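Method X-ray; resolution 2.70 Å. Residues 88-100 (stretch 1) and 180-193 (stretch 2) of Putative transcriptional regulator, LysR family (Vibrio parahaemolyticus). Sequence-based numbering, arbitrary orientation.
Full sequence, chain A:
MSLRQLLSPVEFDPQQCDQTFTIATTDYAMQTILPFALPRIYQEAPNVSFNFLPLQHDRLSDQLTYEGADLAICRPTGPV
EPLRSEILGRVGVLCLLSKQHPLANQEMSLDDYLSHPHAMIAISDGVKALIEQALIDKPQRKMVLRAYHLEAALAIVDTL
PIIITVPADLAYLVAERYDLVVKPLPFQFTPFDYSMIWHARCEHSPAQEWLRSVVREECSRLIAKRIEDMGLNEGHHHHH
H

Stretch 1, residues 88-100: LGRVGVLCLLSKQ
Stretch 2 180-193: LVVKPLPFQFTPFD

Antiparallel strands satisfy their backbone polar groups in alternation, and the pairing of Cys95, Leu96 and Leu97 with Lys183, Val182 and Val181 is a compact example. The strands run at 147° to one another, with Cys95 opposite Lys183, Leu96 opposite Val182 and Leu97 opposite Val181 (CA-CA 5.1, 4.7 and 5.0 Å). Backbone angles are extended throughout, from -108/151 at Cys95 to -120/152 at Leu97.

Each hydrogen-bonded pair closes a ring of two bonds. Cys95 N donates to Lys183 O at 3.0 Å, and Lys183 N returns a bond to Cys95 O at 3.1 Å; Leu97 N donates to Val181 O at 2.6 Å, answered by Val181 N to Leu97 O at 2.7 Å, where the acceptor's position is less certain. Leu96 and Val182, the non-hydrogen-bonded pair between, contribute CA-H groups instead: Leu96 CA lies 3.0 Å from Val181 O and Val182 CA 3.1 Å from Cys95 O, so both carbonyls receive a second, weaker approach.

The side chains alternate accordingly. Leu96 (chi1 -104°, between wells) and Val182 (chi1 t) share one face, where Leu96 CD1 meets Val182 CG2 at 3.8 Å; Cys95, Leu97, Val181 and Lys183 (the last three m at chi1, like Cys95) occupy the other. The Lys183 tail leads away, and its NZ makes a weak 3.5 Å bond to Val182 O.

Outside the paired ladder, packing takes over. Val93, at the start of its strand, points toward stretch 2, its CG1 3.3 Å from Leu185 CD1. The Phe192 ring (chi1 p, chi2 90°) lies with Val91 O over one face and Val93 CG2 at its edge. Proximity alone does not satisfy a donor: Val91 N is 3.0 Å from Phe192 O, but the angle is poor. Farther out, Arg90 NE forms a long salt bridge with Asp193 OD1 at 3.8 Å, while Pro191 O lies over one guanidinium face.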

# COMPACT_ATOMS: atom_id res chain seq x y z
N LEU A 88 -11.12 9.18 15.39
CA LEU A 88 -10.09 10.16 15.05
C LEU A 88 -10.70 11.31 14.26
O LEU A 88 -10.41 12.47 14.52
CB LEU A 88 -9.00 9.51 14.20
CG LEU A 88 -7.96 8.66 14.92
CD1 LEU A 88 -7.04 8.11 13.88
CD2 LEU A 88 -7.16 9.48 15.91
N GLY A 89 -11.56 10.95 13.30
CA GLY A 89 -12.15 11.89 12.38
C GLY A 89 -12.96 11.27 11.25
O GLY A 89 -13.14 10.07 11.18
N ARG A 90 -13.42 12.10 10.33
CA ARG A 90 -14.52 11.73 9.46
C ARG A 90 -14.12 11.62 8.01
O ARG A 90 -14.30 12.57 7.25
CB ARG A 90 -15.63 12.78 9.60
CG ARG A 90 -17.03 12.20 9.63
CD ARG A 90 -17.79 12.68 10.84
NE ARG A 90 -19.01 11.91 11.04
CZ ARG A 90 -20.16 12.17 10.42
NH1 ARG A 90 -20.23 13.20 9.57
NH2 ARG A 90 -21.23 11.41 10.65
N VAL A 91 -13.61 10.47 7.60
CA VAL A 91 -13.27 10.25 6.20
C VAL A 91 -14.49 10.30 5.28
O VAL A 91 -15.51 9.66 5.55
CB VAL A 91 -12.61 8.90 5.98
CG1 VAL A 91 -11.82 8.92 4.68
CG2 VAL A 91 -11.71 8.56 7.15
N GLY A 92 -14.37 11.06 4.20
CA GLY A 92 -15.39 11.08 3.16
C GLY A 92 -14.80 10.58 1.86
O GLY A 92 -13.58 10.46 1.74
N VAL A 93 -15.66 10.28 0.88
CA VAL A 93 -15.21 9.72 -0.40
C VAL A 93 -15.31 10.70 -1.58
O VAL A 93 -16.25 11.48 -1.67
CB VAL A 93 -15.91 8.37 -0.72
CG1 VAL A 93 -16.11 8.20 -2.20
CG2 VAL A 93 -15.09 7.24 -0.17
N LEU A 94 -14.32 10.67 -2.47
CA LEU A 94 -14.23 11.64 -3.55
C LEU A 94 -13.78 10.93 -4.83
O LEU A 94 -13.23 9.84 -4.77
CB LEU A 94 -13.24 12.73 -3.15
CG LEU A 94 -13.68 14.20 -3.19
CD1 LEU A 94 -15.05 14.40 -2.56
CD2 LEU A 94 -12.64 15.08 -2.52
N CYS A 95 -14.00 11.54 -5.99
CA CYS A 95 -13.61 10.94 -7.27
C CYS A 95 -12.43 11.63 -7.92
O CYS A 95 -12.23 12.83 -7.75
CB CYS A 95 -14.79 10.94 -8.23
SG CYS A 95 -16.08 9.89 -7.62
N LEU A 96 -11.67 10.87 -8.70
CA LEU A 96 -10.50 11.39 -9.39
C LEU A 96 -10.64 11.06 -10.86
O LEU A 96 -10.82 9.89 -11.22
CB LEU A 96 -9.24 10.73 -8.83
CG LEU A 96 -8.27 11.44 -7.87
CD1 LEU A 96 -8.89 12.63 -7.14
CD2 LEU A 96 -7.66 10.45 -6.88
N LEU A 97 -10.55 12.06 -11.73
CA LEU A 97 -10.58 11.82 -13.18
C LEU A 97 -9.30 12.30 -13.85
O LEU A 97 -8.69 13.23 -13.39
CB LEU A 97 -11.76 12.53 -13.84
CG LEU A 97 -13.12 12.33 -13.19
CD1 LEU A 97 -14.16 12.83 -14.13
CD2 LEU A 97 -13.32 10.87 -12.92
N SER A 98 -8.94 11.67 -14.96
CA SER A 98 -7.83 12.15 -15.78
C SER A 98 -8.21 13.50 -16.36
O SER A 98 -9.38 13.76 -16.60
CB SER A 98 -7.52 11.16 -16.91
OG SER A 98 -6.60 11.70 -17.83
N LYS A 99 -7.22 14.35 -16.58
CA LYS A 99 -7.51 15.70 -17.05
C LYS A 99 -8.11 15.64 -18.45
O LYS A 99 -8.77 16.58 -18.88
CB LYS A 99 -6.26 16.57 -17.02
CG LYS A 99 -6.46 17.88 -16.27
CD LYS A 99 -7.78 18.56 -16.69
CE LYS A 99 -7.92 19.98 -16.10
NZ LYS A 99 -9.25 20.65 -16.42
N GLN A 100 -7.89 14.53 -19.15
CA GLN A 100 -8.47 14.30 -20.48
C GLN A 100 -9.61 13.29 -20.41
O GLN A 100 -9.87 12.57 -21.37
CB GLN A 100 -7.42 13.80 -21.48
CG GLN A 100 -6.16 14.65 -21.57
CD GLN A 100 -5.09 14.17 -20.61
OE1 GLN A 100 -4.56 13.07 -20.77
NE2 GLN A 100 -4.76 15.00 -19.62
N LEU A 180 -4.66 15.36 -12.22
CA LEU A 180 -5.97 14.90 -12.62
C LEU A 180 -6.99 15.71 -11.79
O LEU A 180 -6.58 16.60 -11.04
CB LEU A 180 -6.10 13.37 -12.51
CG LEU A 180 -5.98 12.52 -11.23
CD1 LEU A 180 -4.64 11.82 -11.10
CD2 LEU A 180 -6.30 13.33 -10.00
N VAL A 181 -8.29 15.44 -11.95
CA VAL A 181 -9.30 16.25 -11.26
C VAL A 181 -10.20 15.50 -10.26
O VAL A 181 -10.33 14.28 -10.30
CB VAL A 181 -10.15 17.19 -12.21
CG1 VAL A 181 -9.28 18.24 -12.89
CG2 VAL A 181 -10.97 16.39 -13.23
N VAL A 182 -10.83 16.28 -9.38
CA VAL A 182 -11.59 15.80 -8.24
C VAL A 182 -13.04 16.19 -8.35
O VAL A 182 -13.36 17.36 -8.21
CB VAL A 182 -11.07 16.45 -6.96
CG1 VAL A 182 -11.73 15.84 -5.74
CG2 VAL A 182 -9.55 16.32 -6.90
N LYS A 183 -13.92 15.23 -8.61
CA LYS A 183 -15.35 15.51 -8.67
C LYS A 183 -16.06 14.89 -7.45
O LYS A 183 -15.74 13.78 -7.06
CB LYS A 183 -15.93 14.96 -9.97
CG LYS A 183 -15.22 15.47 -11.21
CD LYS A 183 -15.92 16.67 -11.80
CE LYS A 183 -14.93 17.67 -12.42
NZ LYS A 183 -14.20 18.48 -11.37
N PRO A 184 -17.00 15.62 -6.84
CA PRO A 184 -17.77 15.02 -5.74
C PRO A 184 -18.56 13.77 -6.18
O PRO A 184 -18.78 13.55 -7.37
CB PRO A 184 -18.75 16.13 -5.35
CG PRO A 184 -18.10 17.39 -5.79
CD PRO A 184 -17.28 17.06 -7.00
N LEU A 185 -18.95 12.95 -5.21
CA LEU A 185 -19.83 11.82 -5.48
C LEU A 185 -21.19 12.37 -5.85
O LEU A 185 -21.78 13.11 -5.06
CB LEU A 185 -19.97 10.97 -4.23
CG LEU A 185 -18.80 10.09 -3.84
CD1 LEU A 185 -19.11 9.45 -2.51
CD2 LEU A 185 -18.54 9.06 -4.92
N PRO A 186 -21.72 11.97 -7.02
CA PRO A 186 -22.98 12.50 -7.53
C PRO A 186 -24.15 11.93 -6.75
O PRO A 186 -25.22 11.76 -7.32
CB PRO A 186 -23.04 11.95 -8.96
CG PRO A 186 -21.75 11.27 -9.20
CD PRO A 186 -21.21 10.90 -7.87
N PHE A 187 -23.93 11.62 -5.48
CA PHE A 187 -25.01 11.18 -4.62
C PHE A 187 -24.77 11.53 -3.16
O PHE A 187 -23.70 11.99 -2.78
CB PHE A 187 -25.30 9.68 -4.79
CG PHE A 187 -24.11 8.79 -4.58
CD1 PHE A 187 -23.77 8.34 -3.31
CD2 PHE A 187 -23.33 8.39 -5.65
CE1 PHE A 187 -22.67 7.50 -3.12
CE2 PHE A 187 -22.22 7.54 -5.47
CZ PHE A 187 -21.90 7.10 -4.20
N GLN A 188 -25.81 11.33 -2.35
CA GLN A 188 -25.71 11.61 -0.94
C GLN A 188 -24.96 10.45 -0.32
O GLN A 188 -25.38 9.30 -0.46
CB GLN A 188 -27.09 11.73 -0.29
CG GLN A 188 -27.06 12.38 1.10
CD GLN A 188 -28.08 11.77 2.06
OE1 GLN A 188 -29.17 11.35 1.65
NE2 GLN A 188 -27.73 11.72 3.34
N PHE A 189 -23.86 10.77 0.33
CA PHE A 189 -23.03 9.78 1.00
C PHE A 189 -22.47 10.44 2.24
O PHE A 189 -21.85 11.50 2.17
CB PHE A 189 -21.90 9.30 0.09
CG PHE A 189 -21.03 8.24 0.71
CD1 PHE A 189 -21.46 6.92 0.77
CD2 PHE A 189 -19.79 8.56 1.22
CE1 PHE A 189 -20.68 5.95 1.34
CE2 PHE A 189 -18.99 7.59 1.80
CZ PHE A 189 -19.44 6.28 1.86
N THR A 190 -22.70 9.80 3.39
CA THR A 190 -22.39 10.42 4.67
C THR A 190 -21.07 9.90 5.23
O THR A 190 -20.94 8.72 5.54
CB THR A 190 -23.56 10.20 5.67
OG1 THR A 190 -24.81 10.45 5.01
CG2 THR A 190 -23.42 11.12 6.87
N PRO A 191 -20.07 10.79 5.35
CA PRO A 191 -18.76 10.43 5.89
C PRO A 191 -18.80 9.35 6.98
O PRO A 191 -19.60 9.45 7.93
CB PRO A 191 -18.25 11.76 6.47
CG PRO A 191 -18.83 12.78 5.54
CD PRO A 191 -20.17 12.23 5.05
N PHE A 192 -17.97 8.33 6.82
CA PHE A 192 -17.73 7.34 7.86
C PHE A 192 -16.65 7.91 8.74
O PHE A 192 -16.08 8.95 8.40
CB PHE A 192 -17.29 5.99 7.28
CG PHE A 192 -16.12 6.06 6.30
CD1 PHE A 192 -14.81 5.95 6.75
CD2 PHE A 192 -16.33 6.16 4.94
CE1 PHE A 192 -13.72 5.97 5.85
CE2 PHE A 192 -15.25 6.19 4.04
CZ PHE A 192 -13.95 6.09 4.49
N ASP A 193 -16.35 7.27 9.86
CA ASP A 193 -15.21 7.76 10.62
C ASP A 193 -14.13 6.74 10.90
O ASP A 193 -14.40 5.55 11.11
CB ASP A 193 -15.60 8.56 11.87
CG ASP A 193 -16.90 8.10 12.50
OD1 ASP A 193 -17.65 8.98 13.00
OD2 ASP A 193 -17.16 6.87 12.49